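Local coordinates for arylamine n-acetyltransferase NAT (Mycobacterium tuberculosis, PDB 4BGF), which catalyses transfer of an acetyl group to the amino nitrogen of arylamines, with acetyl-coenzyme A as the usual donor in this family, at residues L81-V95 / P106-P118. Residues are numbered along the deposited sequence; the frame is centred on the assembly and turned at random.
Sequences LAELGYRVRRFAARV and PPQTHTLLGVTFP
Between F91 and G114 the two strands pack tightly: the F91 ring reaches the glycine backbone obliquely, CE2 lying 3.5 Å from G114 CA. Strands 87-95 and 110-116 pair from R87–T116 to A93–H110. F91 O is gripped twice, by L112 N and by T111 OG1 at 2.7 Å, from opposite faces of its carbonyl plane; T111 OG1, set anti to its own backbone N (chi1 -171°), also accepts from a water bound to R90 NH1, which hydrogen-bonds N74 O as well. Opposite A93, T109 and H110 form a classic beta bulge, and A93 CB meets the edge of the H110 ring, 3.7 Å from CD2. Beyond it the contact opens toward solvent. There the extended R94 sends NH1 2.9 Å to P106 O, while Q108 CG lies over the centre of the R94 guanidinium and the Q108 amide stacks on it, 14° from parallel. At the other end L81 CD1 meets V115 CG2 at 3.6 Å. H110, touching C70 and hydrogen-bonded through NE2 to D127 OD2, is consistent with the family's Cys-His-Asp triad. The pair lies mid-sheet between strands 124-126 and 173-179, with helix 70-83 against T111 and L113 and helix 22-35 against L81 and Y86.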
# COMPACT_ATOMS: atom_id res chain seq x y z
N LEU A 81 8.73 7.24 -9.74
CA LEU A 81 9.14 6.51 -10.93
C LEU A 81 9.10 7.34 -12.20
O LEU A 81 9.93 7.16 -13.08
CB LEU A 81 8.30 5.26 -11.12
CG LEU A 81 8.34 4.30 -9.94
CD1 LEU A 81 7.50 3.12 -10.28
CD2 LEU A 81 9.75 3.87 -9.65
N ALA A 82 8.15 8.25 -12.28
CA ALA A 82 8.07 9.14 -13.42
C ALA A 82 9.25 10.11 -13.41
O ALA A 82 9.87 10.30 -14.43
CB ALA A 82 6.79 9.87 -13.38
N GLU A 83 9.57 10.68 -12.26
CA GLU A 83 10.71 11.61 -12.13
C GLU A 83 12.05 10.97 -12.45
O GLU A 83 13.03 11.66 -12.72
CB GLU A 83 10.79 12.19 -10.72
N LEU A 84 12.11 9.65 -12.44
CA LEU A 84 13.35 8.95 -12.70
C LEU A 84 13.46 8.50 -14.14
O LEU A 84 14.51 8.00 -14.53
CB LEU A 84 13.45 7.74 -11.78
CG LEU A 84 13.87 8.07 -10.35
CD1 LEU A 84 13.81 6.82 -9.56
CD2 LEU A 84 15.25 8.65 -10.28
N GLY A 85 12.40 8.66 -14.92
CA GLY A 85 12.36 8.17 -16.29
C GLY A 85 11.60 6.88 -16.56
O GLY A 85 11.75 6.31 -17.63
N TYR A 86 10.77 6.43 -15.62
CA TYR A 86 9.89 5.29 -15.86
C TYR A 86 8.61 5.82 -16.51
O TYR A 86 8.29 6.98 -16.37
CB TYR A 86 9.53 4.55 -14.57
CG TYR A 86 10.67 3.86 -13.84
CD1 TYR A 86 11.57 4.59 -13.05
CD2 TYR A 86 10.84 2.50 -13.90
CE1 TYR A 86 12.57 3.99 -12.37
CE2 TYR A 86 11.88 1.89 -13.22
CZ TYR A 86 12.74 2.64 -12.46
OH TYR A 86 13.77 2.04 -11.79
N ARG A 87 7.89 4.97 -17.24
CA ARG A 87 6.59 5.33 -17.77
C ARG A 87 5.54 4.75 -16.86
O ARG A 87 5.47 3.55 -16.74
CB ARG A 87 6.38 4.79 -19.17
CG ARG A 87 4.97 5.00 -19.71
CD ARG A 87 4.90 6.21 -20.58
NE ARG A 87 3.69 6.24 -21.38
CZ ARG A 87 3.40 5.36 -22.34
NH1 ARG A 87 4.22 4.36 -22.62
NH2 ARG A 87 2.26 5.49 -23.01
N VAL A 88 4.73 5.61 -16.25
CA VAL A 88 3.76 5.19 -15.24
C VAL A 88 2.31 5.39 -15.68
O VAL A 88 1.88 6.50 -15.92
CB VAL A 88 3.97 5.98 -13.91
CG1 VAL A 88 3.07 5.43 -12.77
CG2 VAL A 88 5.44 6.00 -13.49
N ARG A 89 1.55 4.30 -15.76
CA ARG A 89 0.12 4.32 -16.01
C ARG A 89 -0.60 3.88 -14.74
O ARG A 89 -0.35 2.81 -14.22
CB ARG A 89 -0.21 3.36 -17.15
CG ARG A 89 0.39 3.76 -18.50
CD ARG A 89 -0.21 3.01 -19.65
NE ARG A 89 0.23 1.62 -19.73
CZ ARG A 89 1.34 1.21 -20.35
NH1 ARG A 89 2.16 2.07 -20.94
NH2 ARG A 89 1.64 -0.09 -20.38
N ARG A 90 -1.51 4.69 -14.22
CA ARG A 90 -2.21 4.32 -12.99
C ARG A 90 -3.50 3.54 -13.27
O ARG A 90 -4.32 3.97 -14.08
CB ARG A 90 -2.50 5.57 -12.21
CG ARG A 90 -1.27 6.25 -11.73
CD ARG A 90 -1.55 7.66 -11.33
NE ARG A 90 -0.35 8.36 -10.88
CZ ARG A 90 0.25 8.19 -9.71
NH1 ARG A 90 -0.19 7.30 -8.84
NH2 ARG A 90 1.30 8.90 -9.41
N PHE A 91 -3.69 2.42 -12.55
CA PHE A 91 -4.83 1.51 -12.72
C PHE A 91 -5.76 1.53 -11.51
O PHE A 91 -5.31 1.83 -10.40
CB PHE A 91 -4.35 0.05 -12.89
CG PHE A 91 -3.47 -0.17 -14.10
CD1 PHE A 91 -3.67 0.55 -15.28
CD2 PHE A 91 -2.42 -1.07 -14.04
CE1 PHE A 91 -2.86 0.35 -16.38
CE2 PHE A 91 -1.60 -1.27 -15.13
CZ PHE A 91 -1.81 -0.55 -16.30
N ALA A 92 -7.04 1.22 -11.74
CA ALA A 92 -8.02 1.08 -10.66
C ALA A 92 -8.29 -0.40 -10.39
O ALA A 92 -8.17 -1.21 -11.29
CB ALA A 92 -9.29 1.76 -11.03
N ALA A 93 -8.66 -0.75 -9.17
CA ALA A 93 -8.94 -2.15 -8.83
C ALA A 93 -10.02 -2.34 -7.75
O ALA A 93 -10.21 -1.48 -6.89
CB ALA A 93 -7.65 -2.80 -8.41
N ARG A 94 -10.69 -3.49 -7.77
CA ARG A 94 -11.67 -3.83 -6.76
C ARG A 94 -11.09 -4.94 -5.92
O ARG A 94 -10.69 -5.98 -6.44
CB ARG A 94 -13.00 -4.30 -7.35
CG ARG A 94 -13.57 -3.43 -8.44
CD ARG A 94 -14.82 -4.07 -8.94
NE ARG A 94 -15.31 -3.41 -10.14
CZ ARG A 94 -16.05 -2.31 -10.17
NH1 ARG A 94 -16.41 -1.67 -9.06
NH2 ARG A 94 -16.40 -1.82 -11.35
N VAL A 95 -11.10 -4.74 -4.61
CA VAL A 95 -10.52 -5.69 -3.67
C VAL A 95 -11.54 -6.77 -3.35
O VAL A 95 -12.58 -6.49 -2.76
CB VAL A 95 -10.07 -4.97 -2.38
CG1 VAL A 95 -9.44 -5.94 -1.41
CG2 VAL A 95 -9.09 -3.88 -2.72
N PRO A 106 -17.17 -5.09 -5.08
CA PRO A 106 -16.65 -3.94 -4.36
C PRO A 106 -16.58 -2.71 -5.26
O PRO A 106 -16.67 -2.86 -6.47
CB PRO A 106 -15.25 -4.40 -3.99
CG PRO A 106 -15.27 -5.83 -4.07
CD PRO A 106 -16.17 -6.17 -5.15
N PRO A 107 -16.43 -1.51 -4.65
CA PRO A 107 -16.17 -0.31 -5.45
C PRO A 107 -14.72 -0.29 -5.90
O PRO A 107 -13.89 -0.91 -5.27
CB PRO A 107 -16.47 0.84 -4.46
CG PRO A 107 -16.19 0.28 -3.15
CD PRO A 107 -16.62 -1.18 -3.23
N GLN A 108 -14.42 0.42 -6.98
CA GLN A 108 -13.03 0.53 -7.42
C GLN A 108 -12.23 1.47 -6.58
O GLN A 108 -11.97 2.56 -7.00
CB GLN A 108 -12.96 0.98 -8.86
CG GLN A 108 -13.22 -0.15 -9.79
CD GLN A 108 -13.17 0.27 -11.21
OE1 GLN A 108 -13.59 1.37 -11.55
NE2 GLN A 108 -12.63 -0.59 -12.06
N THR A 109 -11.86 1.04 -5.39
CA THR A 109 -11.24 1.91 -4.41
C THR A 109 -9.84 1.41 -4.08
O THR A 109 -9.29 1.72 -3.04
CB THR A 109 -12.08 2.02 -3.09
OG1 THR A 109 -12.34 0.72 -2.57
CG2 THR A 109 -13.39 2.75 -3.30
N HIS A 110 -9.30 0.58 -4.97
CA HIS A 110 -7.89 0.30 -4.98
C HIS A 110 -7.22 0.83 -6.27
O HIS A 110 -7.85 0.98 -7.30
CB HIS A 110 -7.64 -1.20 -4.80
CG HIS A 110 -6.20 -1.55 -4.69
ND1 HIS A 110 -5.40 -1.05 -3.68
CD2 HIS A 110 -5.40 -2.29 -5.47
CE1 HIS A 110 -4.17 -1.50 -3.84
NE2 HIS A 110 -4.15 -2.26 -4.91
N THR A 111 -5.94 1.16 -6.17
CA THR A 111 -5.20 1.66 -7.29
C THR A 111 -3.82 1.05 -7.20
O THR A 111 -3.28 0.90 -6.11
CB THR A 111 -5.15 3.20 -7.29
OG1 THR A 111 -4.58 3.68 -8.52
CG2 THR A 111 -4.36 3.73 -6.14
N LEU A 112 -3.29 0.65 -8.35
CA LEU A 112 -1.93 0.17 -8.48
C LEU A 112 -1.29 0.86 -9.73
O LEU A 112 -1.88 1.77 -10.31
CB LEU A 112 -1.92 -1.36 -8.64
CG LEU A 112 -2.66 -1.92 -9.87
CD1 LEU A 112 -2.07 -3.19 -10.29
CD2 LEU A 112 -4.18 -2.10 -9.67
N LEU A 113 -0.11 0.39 -10.16
CA LEU A 113 0.65 1.00 -11.27
C LEU A 113 1.04 -0.03 -12.28
O LEU A 113 1.31 -1.17 -11.92
CB LEU A 113 1.96 1.62 -10.79
CG LEU A 113 1.83 2.54 -9.59
CD1 LEU A 113 3.23 3.00 -9.18
CD2 LEU A 113 0.87 3.69 -9.89
N GLY A 114 1.10 0.39 -13.55
CA GLY A 114 1.71 -0.39 -14.62
C GLY A 114 2.90 0.38 -15.17
O GLY A 114 2.72 1.44 -15.76
N VAL A 115 4.10 -0.16 -15.00
CA VAL A 115 5.33 0.58 -15.22
C VAL A 115 6.13 -0.04 -16.37
O VAL A 115 6.23 -1.26 -16.45
CB VAL A 115 6.18 0.65 -13.89
CG1 VAL A 115 7.64 0.97 -14.14
CG2 VAL A 115 5.57 1.66 -12.92
N THR A 116 6.63 0.81 -17.28
CA THR A 116 7.64 0.40 -18.25
C THR A 116 8.88 1.27 -18.08
O THR A 116 8.85 2.27 -17.38
CB THR A 116 7.16 0.44 -19.71
OG1 THR A 116 6.73 1.76 -20.05
CG2 THR A 116 6.04 -0.54 -19.92
N PHE A 117 9.98 0.83 -18.70
CA PHE A 117 11.28 1.49 -18.62
C PHE A 117 12.06 0.99 -19.83
O PHE A 117 11.58 0.11 -20.55
CB PHE A 117 12.01 1.20 -17.26
CG PHE A 117 12.11 -0.23 -16.93
CD1 PHE A 117 11.08 -0.87 -16.30
CD2 PHE A 117 13.23 -0.95 -17.25
CE1 PHE A 117 11.16 -2.21 -15.99
CE2 PHE A 117 13.32 -2.28 -16.96
CZ PHE A 117 12.28 -2.92 -16.33
N PRO A 118 13.24 1.57 -20.08
CA PRO A 118 14.03 1.24 -21.26
C PRO A 118 14.41 -0.23 -21.36
O PRO A 118 14.94 -0.80 -20.42
CB PRO A 118 15.28 2.10 -21.10
CG PRO A 118 14.79 3.26 -20.41
CD PRO A 118 13.81 2.75 -19.41
O HOH W 1 -2.39 5.37 -8.06
O HOH W 2 -12.43 -2.31 -3.39